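PDB 3OC9: UDP-N-acetylglucosamine pyrophosphorylase from Entamoeba histolytica, which probably catalyses the uridylyl transfer that joins UTP and N-acetyl-alpha-D-glucosamine 1-phosphate into UDP-N-acetylglucosamine, with release of diphosphate. Local coordinates for residues G34-I39 and V92-F97; L76-E81 and S380-F385; C210-K215 and S323-Q328; L279-A284 and K308-F313. All coordinates share one frame; numbering follows the deposited sequence.

Overall arrangement
Contacts 1 and 3 are strand pairs of the central mixed sheet; contact 2 joins helix 68-87, which packs on that sheet, to the loop 380-385. Contact 1 pairs the parallel strands 36-41 and 95-100; contact 3 pairs 209-215 with 322-326 elsewhere in the same sheet, the centres about 22 Å apart. Contact 2 lies about 14 Å from contact 1, centre to centre, and touches it: helix 68-87 comes between strands 36-41 and 95-100 in the chain. Contact 4 is a separate antiparallel two-stranded sheet at the surface, its centre about 36 Å from that of contact 2 across the chain's centre. In sequence, contacts 3 and 4 both fall between the two halves of contact 2, so late residues return to pack on an early helix.

Contact 1 (G34-I39 and V92-F97); sequences GKTALI and VMIHWF
Leu38 and Trp96 lie side by side and point the same way, with the CD2 methyl of Leu38 over one face of the indole, 3.9 Å from the centroid of its five-membered ring. Both side chains leave their strands with CG anti to the backbone N (Leu38 chi1 -176°, Trp96 chi1 -178°), which keeps them alongside each other. The Leu38 methyl sits toward the rim of the ring system, 3.8 Å from Trp96 NE1, whose hydrogen bond goes to Thr40 OG1. On the other face of the sheet, Ala37 CB meets the edge of the Phe97 ring, near its plane, at 3.7 Å from CE2. These are neighbouring parallel strands of an alpha/beta nucleotidyltransferase core, joined by a crossover through helix 68-87, and Thr72 of that helix packs against both Leu38 and Trp96. Leu38 grips the partner strand twice: its N donates to His95 O at 3.1 Å, and its O accepts from Phe97 N at 3.0 Å. Further back the backbones part, and a water takes over: it donates to Thr36 O and Met93 O and accepts from His95 N. Near this water Thr36 OG1 approaches Ile94 CG1 at 4.0 Å, the two side chains crossing obliquely. The His95 imidazole carries Met93 CG over one face, while its ND1 is hydrogen-bonded to His126 NE2.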
# COMPACT_ATOMS: atom_id res chain seq x y z
N GLY A 34 -4.71 21.62 -0.34
CA GLY A 34 -4.92 20.84 0.90
C GLY A 34 -6.07 19.85 0.84
O GLY A 34 -6.72 19.56 1.86
N LYS A 35 -6.34 19.30 -0.35
CA LYS A 35 -7.50 18.43 -0.54
C LYS A 35 -7.17 16.92 -0.60
O LYS A 35 -8.04 16.13 -0.97
CB LYS A 35 -8.30 18.86 -1.78
CG LYS A 35 -8.92 20.29 -1.68
CD LYS A 35 -9.74 20.63 -2.93
CE LYS A 35 -10.40 22.00 -2.81
NZ LYS A 35 -11.47 22.17 -3.85
N THR A 36 -5.94 16.53 -0.23
CA THR A 36 -5.49 15.10 -0.32
C THR A 36 -4.87 14.55 0.98
O THR A 36 -4.38 15.32 1.82
CB THR A 36 -4.46 14.86 -1.49
OG1 THR A 36 -3.17 15.43 -1.16
CG2 THR A 36 -4.98 15.41 -2.83
N ALA A 37 -4.87 13.21 1.13
CA ALA A 37 -4.25 12.52 2.29
C ALA A 37 -3.72 11.12 1.93
O ALA A 37 -4.17 10.52 0.93
CB ALA A 37 -5.28 12.40 3.46
N LEU A 38 -2.80 10.60 2.77
CA LEU A 38 -2.29 9.21 2.68
C LEU A 38 -2.79 8.37 3.88
O LEU A 38 -2.83 8.88 5.00
CB LEU A 38 -0.73 9.21 2.68
CG LEU A 38 -0.05 7.84 2.50
CD1 LEU A 38 -0.29 7.28 1.06
CD2 LEU A 38 1.50 7.83 2.76
N ILE A 39 -3.18 7.11 3.63
CA ILE A 39 -3.59 6.17 4.70
C ILE A 39 -2.76 4.88 4.60
O ILE A 39 -2.76 4.25 3.54
CB ILE A 39 -5.11 5.78 4.61
CG1 ILE A 39 -6.03 7.02 4.75
CG2 ILE A 39 -5.44 4.70 5.71
CD1 ILE A 39 -7.54 6.78 4.42
N VAL A 92 2.35 23.93 1.54
CA VAL A 92 1.51 22.83 1.04
C VAL A 92 1.68 21.62 1.99
O VAL A 92 2.82 21.23 2.28
CB VAL A 92 1.88 22.48 -0.43
CG1 VAL A 92 1.24 21.14 -0.88
CG2 VAL A 92 1.47 23.61 -1.38
N MET A 93 0.56 21.05 2.45
CA MET A 93 0.60 19.95 3.45
C MET A 93 -0.23 18.72 3.03
O MET A 93 -1.40 18.87 2.70
CB MET A 93 0.16 20.46 4.84
CG MET A 93 0.29 19.44 6.00
SD MET A 93 0.13 20.12 7.69
CE MET A 93 1.70 20.95 7.87
N ILE A 94 0.39 17.53 3.06
CA ILE A 94 -0.34 16.24 2.94
C ILE A 94 -0.44 15.52 4.31
O ILE A 94 0.57 15.04 4.82
CB ILE A 94 0.34 15.27 1.89
CG1 ILE A 94 0.45 15.92 0.51
CG2 ILE A 94 -0.44 13.91 1.80
CD1 ILE A 94 1.39 15.13 -0.48
N HIS A 95 -1.63 15.45 4.90
CA HIS A 95 -1.83 14.73 6.19
C HIS A 95 -1.72 13.18 5.98
O HIS A 95 -2.16 12.67 4.95
CB HIS A 95 -3.17 15.15 6.84
CG HIS A 95 -3.15 16.52 7.46
ND1 HIS A 95 -2.66 16.76 8.73
CD2 HIS A 95 -3.50 17.74 6.96
CE1 HIS A 95 -2.73 18.06 8.99
NE2 HIS A 95 -3.22 18.68 7.93
N TRP A 96 -1.11 12.48 6.96
CA TRP A 96 -0.82 11.02 6.89
C TRP A 96 -1.42 10.32 8.12
O TRP A 96 -1.04 10.62 9.26
CB TRP A 96 0.72 10.80 6.84
CG TRP A 96 1.24 9.36 6.74
CD1 TRP A 96 0.50 8.20 6.52
CD2 TRP A 96 2.61 8.94 6.83
NE1 TRP A 96 1.35 7.10 6.48
CE2 TRP A 96 2.64 7.52 6.67
CE3 TRP A 96 3.82 9.62 7.03
CZ2 TRP A 96 3.84 6.78 6.70
CZ3 TRP A 96 5.03 8.88 7.06
CH2 TRP A 96 5.02 7.47 6.89
N PHE A 97 -2.37 9.40 7.87
CA PHE A 97 -3.08 8.66 8.94
C PHE A 97 -2.52 7.22 8.97
O PHE A 97 -2.58 6.50 7.95
CB PHE A 97 -4.61 8.71 8.68
CG PHE A 97 -5.15 10.13 8.54
CD1 PHE A 97 -5.38 10.92 9.68
CD2 PHE A 97 -5.39 10.67 7.28
CE1 PHE A 97 -5.83 12.25 9.56
CE2 PHE A 97 -5.86 12.00 7.14
CZ PHE A 97 -6.08 12.79 8.29
O HOH W 1 -3.13 18.07 0.05
O HOH W 2 -3.81 17.37 3.47

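Contact 2 (L76-E81 and S380-F385); sequences LLRLQE and SFRKSF
One turn of helix 68-87 passes close to the loop 380-385, the backbones coming nearest at Arg78 and Arg382, whose CA atoms are 5.4 Å apart. What joins them is a salt-bridge network of Arg78, Glu81 and Arg382, built round a single carboxylate oxygen. Arg382 NH1 donates to Glu81 OE1 at 3.0 Å, and Arg78 NH1, one helical turn from Glu81, donates to the same OE1 at 2.9 Å. The two donors come from opposite faces of the carboxylate plane, each with OE1 close to its own guanidinium plane. The Arg382 guanidinium and the carboxylate are turned 53° against each other. The acidic oxygen thus lies between two like charges and probably offsets their repulsion.

The Arg382 chain bends at chi2 (70°), which places its CD 3.7 Å from Leu77 CB. The same Leu77 CB covers one face of the Arg382 guanidinium, 3.7 Å from NE. Arg78 packs on the loop backbone: its CB lies 3.5 Å from Phe381 O, and Lys383 O sits over a face of its guanidinium, while its NH2 forms a salt bridge with Glu388 OE2. That oxygen also accepts from Phe385 N, so it binds both the helix arginine and the loop backbone. The loop itself starts with an ST turn, Ser380 OG accepting from Arg382 N. On the buried flank, where Pro196 of helix 196-204 touches both residues, Leu79 sets its CD2 methyl over one face of the Phe385 ring, 4.0 Å from the centroid.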
# COMPACT_ATOMS: atom_id res chain seq x y z
N LEU A 76 6.54 12.02 0.34
CA LEU A 76 5.58 13.09 0.68
C LEU A 76 6.21 14.50 0.60
O LEU A 76 5.60 15.44 0.08
CB LEU A 76 4.92 12.85 2.06
CG LEU A 76 4.03 11.60 2.23
CD1 LEU A 76 3.46 11.53 3.67
CD2 LEU A 76 2.86 11.60 1.21
N LEU A 77 7.44 14.64 1.11
CA LEU A 77 8.18 15.92 0.99
C LEU A 77 8.37 16.37 -0.49
O LEU A 77 8.18 17.56 -0.81
CB LEU A 77 9.53 15.86 1.74
CG LEU A 77 9.45 15.91 3.28
CD1 LEU A 77 10.80 15.54 3.87
CD2 LEU A 77 8.99 17.27 3.84
N ARG A 78 8.67 15.42 -1.38
CA ARG A 78 8.87 15.74 -2.82
C ARG A 78 7.56 16.11 -3.54
O ARG A 78 7.54 17.04 -4.37
CB ARG A 78 9.59 14.58 -3.54
CG ARG A 78 9.81 14.76 -5.06
CD ARG A 78 10.66 16.02 -5.36
NE ARG A 78 11.03 16.10 -6.78
CZ ARG A 78 11.58 17.17 -7.36
NH1 ARG A 78 11.80 18.28 -6.64
NH2 ARG A 78 11.90 17.14 -8.64
N LEU A 79 6.48 15.38 -3.24
CA LEU A 79 5.15 15.68 -3.75
C LEU A 79 4.67 17.08 -3.30
O LEU A 79 4.12 17.84 -4.12
CB LEU A 79 4.14 14.59 -3.33
CG LEU A 79 4.31 13.25 -4.07
CD1 LEU A 79 3.54 12.12 -3.35
CD2 LEU A 79 3.82 13.38 -5.54
N GLN A 80 4.88 17.42 -2.03
CA GLN A 80 4.54 18.78 -1.55
C GLN A 80 5.28 19.88 -2.34
O GLN A 80 4.70 20.91 -2.70
CB GLN A 80 4.81 18.94 -0.03
CG GLN A 80 3.76 18.21 0.87
CD GLN A 80 4.12 18.19 2.38
OE1 GLN A 80 3.33 17.73 3.20
NE2 GLN A 80 5.32 18.68 2.73
N GLU A 81 6.57 19.63 -2.60
CA GLU A 81 7.46 20.56 -3.34
C GLU A 81 7.00 20.78 -4.80
O GLU A 81 6.92 21.92 -5.25
CB GLU A 81 8.89 20.02 -3.29
CG GLU A 81 9.96 20.93 -3.89
CD GLU A 81 11.37 20.44 -3.56
OE1 GLU A 81 11.74 19.28 -3.89
OE2 GLU A 81 12.12 21.24 -2.95
N SER A 380 17.57 9.30 -4.53
CA SER A 380 16.75 9.57 -3.32
C SER A 380 15.30 9.93 -3.67
O SER A 380 15.06 10.71 -4.59
CB SER A 380 17.36 10.69 -2.48
OG SER A 380 16.54 10.94 -1.34
N PHE A 381 14.35 9.36 -2.92
CA PHE A 381 12.92 9.71 -3.06
C PHE A 381 12.70 11.21 -2.75
O PHE A 381 11.66 11.79 -3.13
CB PHE A 381 12.04 8.85 -2.12
CG PHE A 381 11.67 7.46 -2.65
CD1 PHE A 381 12.37 6.84 -3.68
CD2 PHE A 381 10.64 6.75 -2.04
CE1 PHE A 381 12.03 5.54 -4.11
CE2 PHE A 381 10.29 5.46 -2.46
CZ PHE A 381 10.98 4.86 -3.51
N ARG A 382 13.64 11.85 -2.05
CA ARG A 382 13.56 13.30 -1.81
C ARG A 382 13.90 14.14 -3.05
O ARG A 382 13.45 15.29 -3.17
CB ARG A 382 14.42 13.70 -0.58
CG ARG A 382 14.35 15.17 -0.18
CD ARG A 382 12.99 15.55 0.44
NE ARG A 382 12.85 17.00 0.64
CZ ARG A 382 12.45 17.87 -0.28
NH1 ARG A 382 12.15 17.49 -1.52
NH2 ARG A 382 12.35 19.16 0.04
N LYS A 383 14.66 13.56 -3.99
CA LYS A 383 15.18 14.28 -5.18
C LYS A 383 14.37 14.21 -6.50
O LYS A 383 14.44 15.15 -7.31
CB LYS A 383 16.63 13.83 -5.46
CG LYS A 383 17.60 14.05 -4.30
CD LYS A 383 17.94 15.53 -4.09
CE LYS A 383 18.95 16.04 -5.11
NZ LYS A 383 19.30 17.46 -4.82
N SER A 384 13.65 13.12 -6.74
CA SER A 384 12.87 12.94 -7.99
C SER A 384 11.68 12.00 -7.70
O SER A 384 11.83 11.02 -6.97
CB SER A 384 13.77 12.40 -9.14
OG SER A 384 13.18 12.56 -10.43
N PHE A 385 10.51 12.33 -8.25
CA PHE A 385 9.30 11.49 -8.15
C PHE A 385 9.24 10.48 -9.31
O PHE A 385 9.21 9.26 -9.08
CB PHE A 385 8.05 12.40 -8.08
CG PHE A 385 6.71 11.66 -8.15
CD1 PHE A 385 6.32 10.79 -7.13
CD2 PHE A 385 5.85 11.86 -9.23
CE1 PHE A 385 5.07 10.11 -7.19
CE2 PHE A 385 4.60 11.18 -9.29
CZ PHE A 385 4.23 10.30 -8.27

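Contact 3 (C210-K215 and S323-Q328); sequences CIKIVK and SIFEIQ
Lys212 and Phe325 lie side by side on one face of the sheet and point the same way, the lysine CE in an off-centre CH-pi contact with the phenyl ring, 3.8 Å from Phe325 CE1. They belong to two neighbouring strands in parallel pairing, 209-215 and 322-326, part of the mixed sheet at the core of the enzyme. Four backbone hydrogen bonds alternate between them: Ile211 N to Ser323 O, Phe325 N to Ile211 O, Ile213 N to Phe325 O, and Ile327 N to Ile213 O, the last at 3.0 Å.

The Ile327 side chain crosses that of Lys212 at about a right angle, its CG2 3.8 Å from Lys212 CE, and its CG1 packs on Val214 CG1 at 3.9 Å. On the same face of the sheet as Lys212, Cys210 SG touches Phe325 CB at 3.9 Å and stands obliquely to the ring, a sulfur-aromatic contact.

One step further out, the extended Lys212 chain carries NZ to salt bridges with Asp195 and Glu332, two acids that probably favour the charged form of this buried amine. Met198 of helix 196-204 packs on both Cys210 and Lys212. Strands 258-261 and 263-267 bond to 209-215 as well, while Thr13 and Thr14 offer hydroxyls to the backbone N of Ile324 and Glu326. Toward the strand ends Lys215 CG lies beside Glu326 OE2 at 3.6 Å, yet NZ stays beyond salt-bridge range. A water links the Lys215 backbone to Glu326, accepting from Lys215 N and donating to Ile327 O and, at 2.9 Å, to Glu326 OE2.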
# COMPACT_ATOMS: atom_id res chain seq x y z
N CYS A 210 -11.21 4.46 -6.88
CA CYS A 210 -10.32 4.21 -8.02
C CYS A 210 -9.37 3.04 -7.64
O CYS A 210 -8.54 3.18 -6.69
CB CYS A 210 -9.54 5.49 -8.41
SG CYS A 210 -8.38 5.31 -9.86
N ILE A 211 -9.46 1.92 -8.36
CA ILE A 211 -8.71 0.67 -8.02
C ILE A 211 -7.53 0.45 -8.99
O ILE A 211 -7.77 0.24 -10.19
CB ILE A 211 -9.64 -0.61 -8.11
CG1 ILE A 211 -10.92 -0.42 -7.28
CG2 ILE A 211 -8.88 -1.88 -7.65
CD1 ILE A 211 -12.04 -1.55 -7.51
N LYS A 212 -6.28 0.50 -8.49
CA LYS A 212 -5.09 0.15 -9.32
C LYS A 212 -4.96 -1.38 -9.53
O LYS A 212 -5.14 -2.16 -8.58
CB LYS A 212 -3.77 0.78 -8.77
CG LYS A 212 -3.57 2.27 -9.23
CD LYS A 212 -2.36 2.97 -8.57
CE LYS A 212 -1.93 4.25 -9.33
NZ LYS A 212 -0.70 4.93 -8.68
N ILE A 213 -4.67 -1.80 -10.77
CA ILE A 213 -4.55 -3.24 -11.11
C ILE A 213 -3.29 -3.52 -11.93
O ILE A 213 -2.75 -2.61 -12.60
CB ILE A 213 -5.85 -3.84 -11.82
CG1 ILE A 213 -6.10 -3.25 -13.23
CG2 ILE A 213 -7.11 -3.65 -10.93
CD1 ILE A 213 -5.30 -3.95 -14.43
N VAL A 214 -2.84 -4.78 -11.88
CA VAL A 214 -1.86 -5.30 -12.85
C VAL A 214 -2.54 -6.36 -13.74
O VAL A 214 -3.35 -7.16 -13.26
CB VAL A 214 -0.58 -5.90 -12.14
CG1 VAL A 214 0.24 -4.80 -11.44
CG2 VAL A 214 -0.93 -7.07 -11.12
N LYS A 215 -2.22 -6.37 -15.04
CA LYS A 215 -2.72 -7.45 -15.93
C LYS A 215 -2.18 -8.84 -15.56
O LYS A 215 -0.95 -9.05 -15.52
CB LYS A 215 -2.33 -7.14 -17.38
CG LYS A 215 -3.18 -6.13 -18.08
CD LYS A 215 -2.82 -6.19 -19.59
CE LYS A 215 -3.75 -5.39 -20.45
NZ LYS A 215 -3.20 -5.26 -21.85
N SER A 323 -13.73 3.50 -10.98
CA SER A 323 -12.81 3.47 -12.13
C SER A 323 -11.65 2.47 -11.89
O SER A 323 -11.25 2.24 -10.73
CB SER A 323 -12.31 4.90 -12.45
OG SER A 323 -11.62 5.51 -11.36
N ILE A 324 -11.14 1.87 -12.99
CA ILE A 324 -10.06 0.85 -12.95
C ILE A 324 -8.82 1.39 -13.70
O ILE A 324 -8.89 1.69 -14.90
CB ILE A 324 -10.55 -0.51 -13.58
CG1 ILE A 324 -11.91 -0.96 -13.01
CG2 ILE A 324 -9.48 -1.64 -13.42
CD1 ILE A 324 -11.96 -1.07 -11.47
N PHE A 325 -7.70 1.50 -12.98
CA PHE A 325 -6.44 2.19 -13.44
C PHE A 325 -5.30 1.16 -13.59
O PHE A 325 -4.79 0.63 -12.58
CB PHE A 325 -6.11 3.27 -12.36
CG PHE A 325 -4.98 4.27 -12.70
CD1 PHE A 325 -3.65 3.85 -12.82
CD2 PHE A 325 -5.25 5.64 -12.78
CE1 PHE A 325 -2.61 4.79 -13.06
CE2 PHE A 325 -4.23 6.59 -13.02
CZ PHE A 325 -2.90 6.14 -13.16
N GLU A 326 -4.86 0.88 -14.83
CA GLU A 326 -3.74 -0.08 -15.03
C GLU A 326 -2.35 0.51 -14.70
O GLU A 326 -2.00 1.60 -15.19
CB GLU A 326 -3.71 -0.61 -16.50
CG GLU A 326 -2.60 -1.70 -16.74
CD GLU A 326 -2.38 -2.10 -18.22
OE1 GLU A 326 -3.04 -1.55 -19.13
OE2 GLU A 326 -1.53 -2.99 -18.45
N ILE A 327 -1.55 -0.22 -13.89
CA ILE A 327 -0.12 0.13 -13.67
C ILE A 327 0.84 -0.92 -14.28
O ILE A 327 0.45 -2.07 -14.46
CB ILE A 327 0.22 0.34 -12.15
CG1 ILE A 327 -0.06 -0.95 -11.36
CG2 ILE A 327 -0.62 1.53 -11.62
CD1 ILE A 327 0.72 -1.08 -10.02
N GLN A 328 2.07 -0.51 -14.58
CA GLN A 328 3.11 -1.45 -15.03
C GLN A 328 3.88 -1.99 -13.82
O GLN A 328 4.23 -1.22 -12.93
CB GLN A 328 4.09 -0.74 -15.97
CG GLN A 328 3.46 -0.27 -17.28
CD GLN A 328 2.77 -1.40 -18.03
OE1 GLN A 328 3.41 -2.36 -18.45
NE2 GLN A 328 1.44 -1.29 -18.19
O HOH W 3 -0.27 -4.27 -16.19

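Contact 4 (L279-A284 and K308-F313); sequences LPYHIA and KEIFFF. Unlike the reference sequence in segment 308-313: Ile310 (reference Met).
The imidazole of His282 lies flat on the phenyl ring of Phe311 in a face-to-face stack, centroids 4.0 Å apart and planes within 16° of parallel. Phe311 CD2 sits over the centre of the imidazole, whereas His282 CG lies toward the rim of the phenyl ring. At the edge of Phe311, in its plane, is Glu309 OE1; at the edge of His282 is Glu309 O. The imidazole is further fixed by its NE2, hydrogen-bonded to Asp314 OD2.

A second flat group, the Tyr281 ring, takes the chain of Lys308 over one face, with CD 3.9 Å from the centroid. Lys308 NZ is far from the ring for a cation-pi pair, at most a weak attraction. Ile310 runs alongside the same tyrosine, its CG2 methyl 3.8 Å from Tyr281 CD1 and also against Leu279 CB.

Between these groups the backbones pair as an antiparallel hydrogen-bonded pair: His282 N donates to Glu309 O at 2.9 Å and Glu309 N donates back to His282 O. After that the chains diverge, and a water bridges them, donating to Pro280 O and accepting from Phe311 N at 2.8 Å. Ala284 CB presses on the Glu309 carboxylate, 3.7 Å from CD, while OE2 forms a salt bridge with Lys307.

Strands 282-286 and 305-309 make up this separate antiparallel two-stranded sheet at the surface. Beyond Glu309 the chain turns inward: Ile310 bonds to the backbone of Asn155 and Gly158, His157 meets the Phe311 ring, and Phe312 packs on strand 263-267 of the central sheet.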
# COMPACT_ATOMS: atom_id res chain seq x y z
N LEU A 279 -19.48 -5.57 7.44
CA LEU A 279 -18.65 -6.50 6.65
C LEU A 279 -18.79 -7.98 7.10
O LEU A 279 -18.99 -8.25 8.29
CB LEU A 279 -17.17 -6.05 6.69
CG LEU A 279 -16.85 -4.68 6.04
CD1 LEU A 279 -15.45 -4.17 6.46
CD2 LEU A 279 -16.92 -4.74 4.52
N PRO A 280 -18.70 -8.94 6.15
CA PRO A 280 -18.82 -10.36 6.51
C PRO A 280 -17.57 -10.92 7.23
O PRO A 280 -16.45 -10.47 6.96
CB PRO A 280 -19.04 -11.05 5.15
CG PRO A 280 -18.37 -10.14 4.15
CD PRO A 280 -18.56 -8.74 4.69
N TYR A 281 -17.76 -11.87 8.16
CA TYR A 281 -16.59 -12.46 8.85
C TYR A 281 -15.85 -13.50 8.00
O TYR A 281 -16.46 -14.17 7.14
CB TYR A 281 -16.98 -13.05 10.24
CG TYR A 281 -17.41 -12.01 11.26
CD1 TYR A 281 -16.53 -11.02 11.70
CD2 TYR A 281 -18.71 -12.02 11.80
CE1 TYR A 281 -16.92 -10.05 12.63
CE2 TYR A 281 -19.11 -11.06 12.74
CZ TYR A 281 -18.21 -10.07 13.15
OH TYR A 281 -18.60 -9.11 14.07
N HIS A 282 -14.53 -13.59 8.20
CA HIS A 282 -13.68 -14.65 7.62
C HIS A 282 -12.83 -15.31 8.73
O HIS A 282 -12.61 -14.69 9.78
CB HIS A 282 -12.70 -14.04 6.59
CG HIS A 282 -13.35 -13.40 5.40
ND1 HIS A 282 -13.45 -14.04 4.17
CD2 HIS A 282 -13.92 -12.18 5.24
CE1 HIS A 282 -14.06 -13.23 3.31
NE2 HIS A 282 -14.36 -12.11 3.93
N ILE A 283 -12.36 -16.54 8.49
CA ILE A 283 -11.42 -17.25 9.40
C ILE A 283 -9.99 -17.19 8.85
O ILE A 283 -9.74 -17.57 7.69
CB ILE A 283 -11.80 -18.76 9.60
CG1 ILE A 283 -13.22 -18.93 10.17
CG2 ILE A 283 -10.75 -19.50 10.47
CD1 ILE A 283 -13.58 -17.96 11.27
N ALA A 284 -9.05 -16.71 9.68
CA ALA A 284 -7.62 -16.72 9.38
C ALA A 284 -6.88 -17.51 10.47
O ALA A 284 -7.25 -17.44 11.65
CB ALA A 284 -7.08 -15.28 9.29
N LYS A 308 -10.77 -14.28 14.07
CA LYS A 308 -11.97 -13.76 13.37
C LYS A 308 -11.68 -12.37 12.75
O LYS A 308 -11.44 -11.41 13.49
CB LYS A 308 -13.15 -13.66 14.37
CG LYS A 308 -14.44 -13.10 13.79
CD LYS A 308 -15.38 -12.54 14.88
CE LYS A 308 -15.93 -13.62 15.79
NZ LYS A 308 -16.92 -13.07 16.78
N GLU A 309 -11.71 -12.28 11.41
CA GLU A 309 -11.31 -11.04 10.69
C GLU A 309 -12.35 -10.50 9.70
O GLU A 309 -13.21 -11.25 9.20
CB GLU A 309 -9.98 -11.25 9.93
CG GLU A 309 -8.75 -11.54 10.81
CD GLU A 309 -7.44 -11.68 10.03
OE1 GLU A 309 -7.45 -11.62 8.78
OE2 GLU A 309 -6.38 -11.88 10.67
N ILE A 310 -12.27 -9.19 9.42
CA ILE A 310 -13.05 -8.55 8.33
C ILE A 310 -12.05 -7.96 7.31
O ILE A 310 -10.93 -7.54 7.69
CB ILE A 310 -14.07 -7.48 8.86
CG1 ILE A 310 -13.40 -6.52 9.85
CG2 ILE A 310 -15.34 -8.15 9.51
CD1 ILE A 310 -14.26 -5.31 10.33
N PHE A 311 -12.43 -7.95 6.02
CA PHE A 311 -11.51 -7.62 4.88
C PHE A 311 -11.95 -6.31 4.17
O PHE A 311 -13.13 -6.15 3.85
CB PHE A 311 -11.53 -8.77 3.83
CG PHE A 311 -10.87 -10.08 4.28
CD1 PHE A 311 -10.09 -10.17 5.44
CD2 PHE A 311 -10.99 -11.21 3.47
CE1 PHE A 311 -9.48 -11.38 5.81
CE2 PHE A 311 -10.38 -12.42 3.83
CZ PHE A 311 -9.62 -12.50 5.00
N PHE A 312 -11.02 -5.38 3.93
CA PHE A 312 -11.42 -4.06 3.42
C PHE A 312 -12.09 -4.14 2.04
O PHE A 312 -13.01 -3.38 1.76
CB PHE A 312 -10.27 -3.02 3.44
CG PHE A 312 -9.27 -3.17 2.32
CD1 PHE A 312 -9.59 -2.77 1.02
CD2 PHE A 312 -8.01 -3.72 2.58
CE1 PHE A 312 -8.67 -2.95 -0.05
CE2 PHE A 312 -7.08 -3.89 1.53
CZ PHE A 312 -7.41 -3.51 0.22
N PHE A 313 -11.65 -5.09 1.21
CA PHE A 313 -12.17 -5.19 -0.17
C PHE A 313 -13.61 -5.70 -0.28
O PHE A 313 -14.26 -5.57 -1.34
CB PHE A 313 -11.19 -5.93 -1.13
CG PHE A 313 -10.69 -7.25 -0.61
CD1 PHE A 313 -9.42 -7.35 -0.01
CD2 PHE A 313 -11.47 -8.41 -0.71
CE1 PHE A 313 -8.95 -8.57 0.48
CE2 PHE A 313 -11.00 -9.66 -0.23
CZ PHE A 313 -9.73 -9.73 0.38
O HOH W 4 -15.09 -8.67 5.39